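Mandelate racemase/muconate lactonizing enzyme (Roseovarius nubinhibens, PDB 2QDD) is of unknown function but belongs to the mandelate racemase/muconate lactonizing family of the enolase superfamily and binds magnesium. Local coordinates at residues L28-I40 and T47-Y59. Sequence-based numbering, arbitrary orientation.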
loop_
_atom_site.group_PDB
_atom_site.type_symbol
_atom_site.label_atom_id
_atom_site.label_comp_id
_atom_site.label_asym_id
_atom_site.label_seq_id
_atom_site.Cartn_x
_atom_site.Cartn_y
_atom_site.Cartn_z
ATOM N N LEU A 28 -44.129 -8.954 -14.178
ATOM C CA LEU A 28 -43.506 -8.218 -15.273
ATOM C C LEU A 28 -43.265 -9.101 -16.497
ATOM O O LEU A 28 -42.507 -10.075 -16.441
ATOM C CB LEU A 28 -42.185 -7.587 -14.818
ATOM C CG LEU A 28 -42.139 -6.088 -14.515
ATOM C CD1 LEU A 28 -41.037 -5.818 -13.505
ATOM C CD2 LEU A 28 -41.918 -5.261 -15.781
ATOM N N LYS A 29 -43.928 -8.757 -17.599
ATOM C CA LYS A 29 -43.502 -9.172 -18.930
ATOM C C LYS A 29 -42.775 -8.002 -19.588
ATOM O O LYS A 29 -43.403 -7.011 -19.969
ATOM C CB LYS A 29 -44.717 -9.598 -19.764
ATOM C CG LYS A 29 -44.385 -10.220 -21.120
ATOM C CD LYS A 29 -45.522 -11.102 -21.632
ATOM C CE LYS A 29 -46.553 -10.310 -22.433
ATOM N NZ LYS A 29 -47.750 -9.952 -21.617
ATOM N N PHE A 30 -41.452 -8.112 -19.699
ATOM C CA PHE A 30 -40.643 -7.014 -20.220
ATOM C C PHE A 30 -40.724 -6.904 -21.739
ATOM O O PHE A 30 -40.117 -7.685 -22.470
ATOM C CB PHE A 30 -39.189 -7.092 -19.743
ATOM C CG PHE A 30 -38.362 -5.897 -20.140
ATOM C CD1 PHE A 30 -37.293 -6.035 -21.019
ATOM C CD2 PHE A 30 -38.663 -4.629 -19.653
ATOM C CE1 PHE A 30 -36.526 -4.937 -21.395
ATOM C CE2 PHE A 30 -37.909 -3.524 -20.028
ATOM C CZ PHE A 30 -36.836 -3.680 -20.899
ATOM N N ASP A 31 -41.464 -5.898 -22.192
ATOM C CA ASP A 31 -42.225 -5.961 -23.431
ATOM C C ASP A 31 -41.718 -4.907 -24.403
ATOM O O ASP A 31 -41.721 -5.109 -25.617
ATOM C CB ASP A 31 -43.703 -5.695 -23.123
ATOM C CG ASP A 31 -44.634 -6.682 -23.798
ATOM O OD1 ASP A 31 -44.428 -7.908 -23.649
ATOM O OD2 ASP A 31 -45.588 -6.231 -24.467
ATOM N N ARG A 32 -41.290 -3.776 -23.851
ATOM C CA ARG A 32 -41.125 -2.549 -24.620
ATOM C C ARG A 32 -40.189 -1.558 -23.935
ATOM O O ARG A 32 -39.919 -1.663 -22.732
ATOM C CB ARG A 32 -42.483 -1.893 -24.895
ATOM C CG ARG A 32 -43.339 -1.652 -23.651
ATOM C CD ARG A 32 -44.816 -1.937 -23.909
ATOM N NE ARG A 32 -45.205 -1.649 -25.288
ATOM C CZ ARG A 32 -45.887 -2.481 -26.069
ATOM N NH1 ARG A 32 -46.185 -2.123 -27.312
ATOM N NH2 ARG A 32 -46.280 -3.665 -25.612
ATOM N N LEU A 33 -39.708 -0.590 -24.710
ATOM C CA LEU A 33 -38.818 0.438 -24.196
ATOM C C LEU A 33 -39.480 1.809 -24.236
ATOM O O LEU A 33 -40.199 2.134 -25.179
ATOM C CB LEU A 33 -37.503 0.457 -24.980
ATOM C CG LEU A 33 -36.562 -0.749 -24.883
ATOM C CD1 LEU A 33 -35.287 -0.476 -25.653
ATOM C CD2 LEU A 33 -36.233 -1.122 -23.445
ATOM N N ASP A 34 -39.228 2.598 -23.198
ATOM C CA ASP A 34 -39.716 3.968 -23.103
ATOM C C ASP A 34 -38.584 4.877 -23.572
ATOM O O ASP A 34 -37.668 5.204 -22.807
ATOM C CB ASP A 34 -40.117 4.261 -21.643
ATOM C CG ASP A 34 -40.621 5.685 -21.417
ATOM O OD1 ASP A 34 -41.398 5.874 -20.456
ATOM O OD2 ASP A 34 -40.239 6.625 -22.148
ATOM N N SER A 35 -38.657 5.275 -24.838
ATOM C CA SER A 35 -37.666 6.161 -25.427
ATOM C C SER A 35 -38.125 7.608 -25.401
ATOM O O SER A 35 -39.300 7.903 -25.593
ATOM C CB SER A 35 -37.362 5.745 -26.864
ATOM O OG SER A 35 -36.301 6.512 -27.394
ATOM N N THR A 36 -37.177 8.504 -25.163
ATOM C CA THR A 36 -37.404 9.930 -25.277
ATOM C C THR A 36 -36.571 10.452 -26.442
ATOM O O THR A 36 -35.354 10.260 -26.471
ATOM C CB THR A 36 -37.001 10.648 -23.972
ATOM O OG1 THR A 36 -37.762 10.115 -22.883
ATOM C CG2 THR A 36 -37.258 12.137 -24.064
ATOM N N TYR A 37 -37.239 11.086 -27.406
ATOM C CA TYR A 37 -36.580 11.956 -28.387
ATOM C C TYR A 37 -36.652 13.407 -27.932
ATOM O O TYR A 37 -37.687 13.870 -27.455
ATOM C CB TYR A 37 -37.242 11.839 -29.761
ATOM C CG TYR A 37 -36.738 10.719 -30.649
ATOM C CD1 TYR A 37 -36.751 10.857 -32.037
ATOM C CD2 TYR A 37 -36.264 9.517 -30.112
ATOM C CE1 TYR A 37 -36.305 9.836 -32.867
ATOM C CE2 TYR A 37 -35.811 8.490 -30.935
ATOM C CZ TYR A 37 -35.834 8.656 -32.312
ATOM O OH TYR A 37 -35.390 7.645 -33.133
ATOM N N LEU A 38 -35.546 14.121 -28.090
ATOM C CA LEU A 38 -35.499 15.537 -27.789
ATOM C C LEU A 38 -35.077 16.320 -29.028
ATOM O O LEU A 38 -34.114 15.954 -29.700
ATOM C CB LEU A 38 -34.548 15.798 -26.622
ATOM C CG LEU A 38 -34.212 17.249 -26.271
ATOM C CD1 LEU A 38 -35.362 17.977 -25.577
ATOM C CD2 LEU A 38 -32.979 17.272 -25.418
ATOM N N ARG A 39 -35.820 17.382 -29.330
ATOM C CA ARG A 39 -35.474 18.300 -30.413
ATOM C C ARG A 39 -35.062 19.627 -29.807
ATOM O O ARG A 39 -35.803 20.199 -29.013
ATOM C CB ARG A 39 -36.669 18.501 -31.359
ATOM C CG ARG A 39 -36.433 19.565 -32.431
ATOM C CD ARG A 39 -37.614 19.725 -33.370
ATOM N NE ARG A 39 -38.762 20.358 -32.730
ATOM C CZ ARG A 39 -40.024 20.200 -33.121
ATOM N NH1 ARG A 39 -40.316 19.422 -34.160
ATOM N NH2 ARG A 39 -40.999 20.822 -32.466
ATOM N N ILE A 40 -33.879 20.103 -30.179
ATOM C CA ILE A 40 -33.411 21.424 -29.768
ATOM C C ILE A 40 -33.405 22.370 -30.966
ATOM O O ILE A 40 -32.668 22.155 -31.936
ATOM C CB ILE A 40 -31.984 21.379 -29.140
ATOM C CG1 ILE A 40 -31.939 20.407 -27.952
ATOM C CG2 ILE A 40 -31.536 22.779 -28.734
ATOM C CD1 ILE A 40 -30.721 20.570 -27.049
ATOM N N THR A 47 -31.154 22.810 -36.049
ATOM C CA THR A 47 -31.939 21.976 -35.158
ATOM C C THR A 47 -31.172 20.666 -34.910
ATOM O O THR A 47 -30.672 20.046 -35.853
ATOM C CB THR A 47 -33.336 21.711 -35.792
ATOM O OG1 THR A 47 -34.136 22.900 -35.700
ATOM C CG2 THR A 47 -34.063 20.551 -35.130
ATOM N N GLY A 48 -31.065 20.267 -33.641
ATOM C CA GLY A 48 -30.416 19.003 -33.272
ATOM C C GLY A 48 -31.367 18.026 -32.613
ATOM O O GLY A 48 -32.326 18.431 -31.955
ATOM N N TRP A 49 -31.104 16.736 -32.795
ATOM C CA TRP A 49 -31.871 15.688 -32.127
ATOM C C TRP A 49 -31.022 14.819 -31.203
ATOM O O TRP A 49 -29.885 14.471 -31.532
ATOM C CB TRP A 49 -32.593 14.817 -33.148
ATOM C CG TRP A 49 -33.696 15.535 -33.869
ATOM C CD1 TRP A 49 -33.565 16.376 -34.941
ATOM C CD2 TRP A 49 -35.099 15.471 -33.578
ATOM N NE1 TRP A 49 -34.798 16.837 -35.333
ATOM C CE2 TRP A 49 -35.757 16.295 -34.517
ATOM C CE3 TRP A 49 -35.864 14.788 -32.623
ATOM C CZ2 TRP A 49 -37.147 16.458 -34.529
ATOM C CZ3 TRP A 49 -37.247 14.954 -32.632
ATOM C CH2 TRP A 49 -37.871 15.782 -33.580
ATOM N N GLY A 50 -31.587 14.488 -30.042
ATOM C CA GLY A 50 -31.016 13.482 -29.144
ATOM C C GLY A 50 -32.024 12.431 -28.708
ATOM O O GLY A 50 -33.232 12.679 -28.720
ATOM N N GLU A 51 -31.520 11.254 -28.330
ATOM C CA GLU A 51 -32.336 10.176 -27.779
ATOM C C GLU A 51 -31.819 9.695 -26.423
ATOM O O GLU A 51 -30.630 9.415 -26.266
ATOM C CB GLU A 51 -32.394 8.991 -28.746
ATOM C CG GLU A 51 -33.285 7.842 -28.251
ATOM C CD GLU A 51 -33.328 6.662 -29.197
ATOM O OE1 GLU A 51 -32.606 6.684 -30.218
ATOM O OE2 GLU A 51 -34.084 5.708 -28.913
ATOM N N GLY A 52 -32.717 9.586 -25.452
ATOM C CA GLY A 52 -32.440 8.824 -24.240
ATOM C C GLY A 52 -33.403 7.664 -24.092
ATOM O O GLY A 52 -34.609 7.862 -23.914
ATOM N N CYS A 53 -32.875 6.451 -24.170
ATOM C CA CYS A 53 -33.694 5.265 -23.982
ATOM C C CYS A 53 -33.060 4.236 -23.032
ATOM O O CYS A 53 -32.278 3.388 -23.466
ATOM C CB CYS A 53 -34.049 4.642 -25.329
ATOM S SG CYS A 53 -35.143 3.234 -25.194
ATOM N N PRO A 54 -33.392 4.321 -21.727
ATOM C CA PRO A 54 -32.975 3.339 -20.720
ATOM C C PRO A 54 -33.489 1.935 -21.010
ATOM O O PRO A 54 -34.584 1.779 -21.551
ATOM C CB PRO A 54 -33.609 3.877 -19.430
ATOM C CG PRO A 54 -33.792 5.341 -19.677
ATOM C CD PRO A 54 -34.180 5.413 -21.120
ATOM N N TRP A 55 -32.704 0.921 -20.660
ATOM C CA TRP A 55 -33.124 -0.469 -20.851
ATOM C C TRP A 55 -34.103 -0.915 -19.761
ATOM O O TRP A 55 -33.735 -1.628 -18.824
ATOM C CB TRP A 55 -31.916 -1.405 -20.921
ATOM C CG TRP A 55 -32.265 -2.779 -21.416
ATOM C CD1 TRP A 55 -32.449 -3.906 -20.660
ATOM C CD2 TRP A 55 -32.471 -3.172 -22.778
ATOM N NE1 TRP A 55 -32.758 -4.976 -21.469
ATOM C CE2 TRP A 55 -32.778 -4.554 -22.773
ATOM C CE3 TRP A 55 -32.422 -2.492 -24.005
ATOM C CZ2 TRP A 55 -33.041 -5.267 -23.946
ATOM C CZ3 TRP A 55 -32.682 -3.205 -25.177
ATOM C CH2 TRP A 55 -32.987 -4.580 -25.135
ATOM N N GLY A 56 -35.354 -0.486 -19.887
ATOM C CA GLY A 56 -36.296 -0.520 -18.772
ATOM C C GLY A 56 -35.887 0.412 -17.644
ATOM O O GLY A 56 -35.124 1.355 -17.848
ATOM N N HIS A 57 -36.402 0.145 -16.449
ATOM C CA HIS A 57 -36.116 0.976 -15.284
ATOM C C HIS A 57 -35.334 0.227 -14.200
ATOM O O HIS A 57 -35.125 0.763 -13.117
ATOM C CB HIS A 57 -37.408 1.581 -14.715
ATOM C CG HIS A 57 -38.491 0.579 -14.453
ATOM N ND1 HIS A 57 -38.490 -0.248 -13.349
ATOM C CD2 HIS A 57 -39.613 0.277 -15.148
ATOM C CE1 HIS A 57 -39.559 -1.025 -13.382
ATOM N NE2 HIS A 57 -40.257 -0.725 -14.462
ATOM N N SER A 58 -34.901 -0.999 -14.504
ATOM C CA SER A 58 -34.227 -1.841 -13.520
ATOM C C SER A 58 -32.746 -2.064 -13.837
ATOM O O SER A 58 -31.986 -2.525 -12.985
ATOM C CB SER A 58 -34.967 -3.175 -13.353
ATOM O OG SER A 58 -34.528 -4.142 -14.291
ATOM N N TYR A 59 -32.340 -1.724 -15.058
ATOM C CA TYR A 59 -30.984 -1.989 -15.539
ATOM C C TYR A 59 -29.932 -1.061 -14.916
ATOM O O TYR A 59 -28.899 -1.524 -14.430
ATOM C CB TYR A 59 -30.943 -1.913 -17.072
ATOM C CG TYR A 59 -29.582 -2.153 -17.681
ATOM C CD1 TYR A 59 -28.931 -3.379 -17.537
ATOM C CD2 TYR A 59 -28.950 -1.157 -18.414
ATOM C CE1 TYR A 59 -27.673 -3.594 -18.094
ATOM C CE2 TYR A 59 -27.693 -1.358 -18.972
ATOM C CZ TYR A 59 -27.061 -2.576 -18.809
ATOM O OH TYR A 59 -25.817 -2.770 -19.371
HETATM O O HOH W 1 -36.773 7.719 -22.134
HETATM O O HOH W 2 -37.113 2.771 -21.231
#
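Arg39 lays its aliphatic chain over the indole of Trp49, CB sitting 3.6 Å from the centroid of the six-membered ring, a CH-pi contact almost along the ring normal. With CG anti to the backbone N (chi1 174°), CD also reaches the rim at CZ2, whereas the guanidinium plane is turned steeply from the indole. The side chains of Tyr37 and Trp49 cross at about a right angle, Tyr37 CD1 lying 4.1 Å from Trp49 CE3. Were Trp49 replaced by an alanine, the Arg39 methylenes would probably lose their aromatic support and a gap would open beside Tyr37. Further along the face that carries Tyr37, Trp49 and Arg39, Ser35 OG donates to Glu51 OE2 (2.8 Å) on its anti side; Glu51 OE1 and Tyr37 OH both bond Thr299, which ties the strands to the barrel domain. Between the strands, Thr36, Leu38 and Ile40 form paired backbone hydrogen bonds with Gly52, Gly50 and Gly48. Past the Thr36-Gly52 pair the direct backbone bonding ends, although the chains stay close, and a water bonded to Asp34 O, Thr36 OG1 and Gly52 O bridges them. There Leu33 packs CB against Cys53 SG (3.7 Å), and its CD2 joins Phe30 CE1 over one face of the Trp55 indole, while Phe30 CE2 meets Gly56 CA at 3.6 Å. This is the antiparallel beta hairpin of the enolase-type N-terminal capping domain, whose following loop carries Trp55 to about 9 Å from the side chain of the magnesium ligand Glu244.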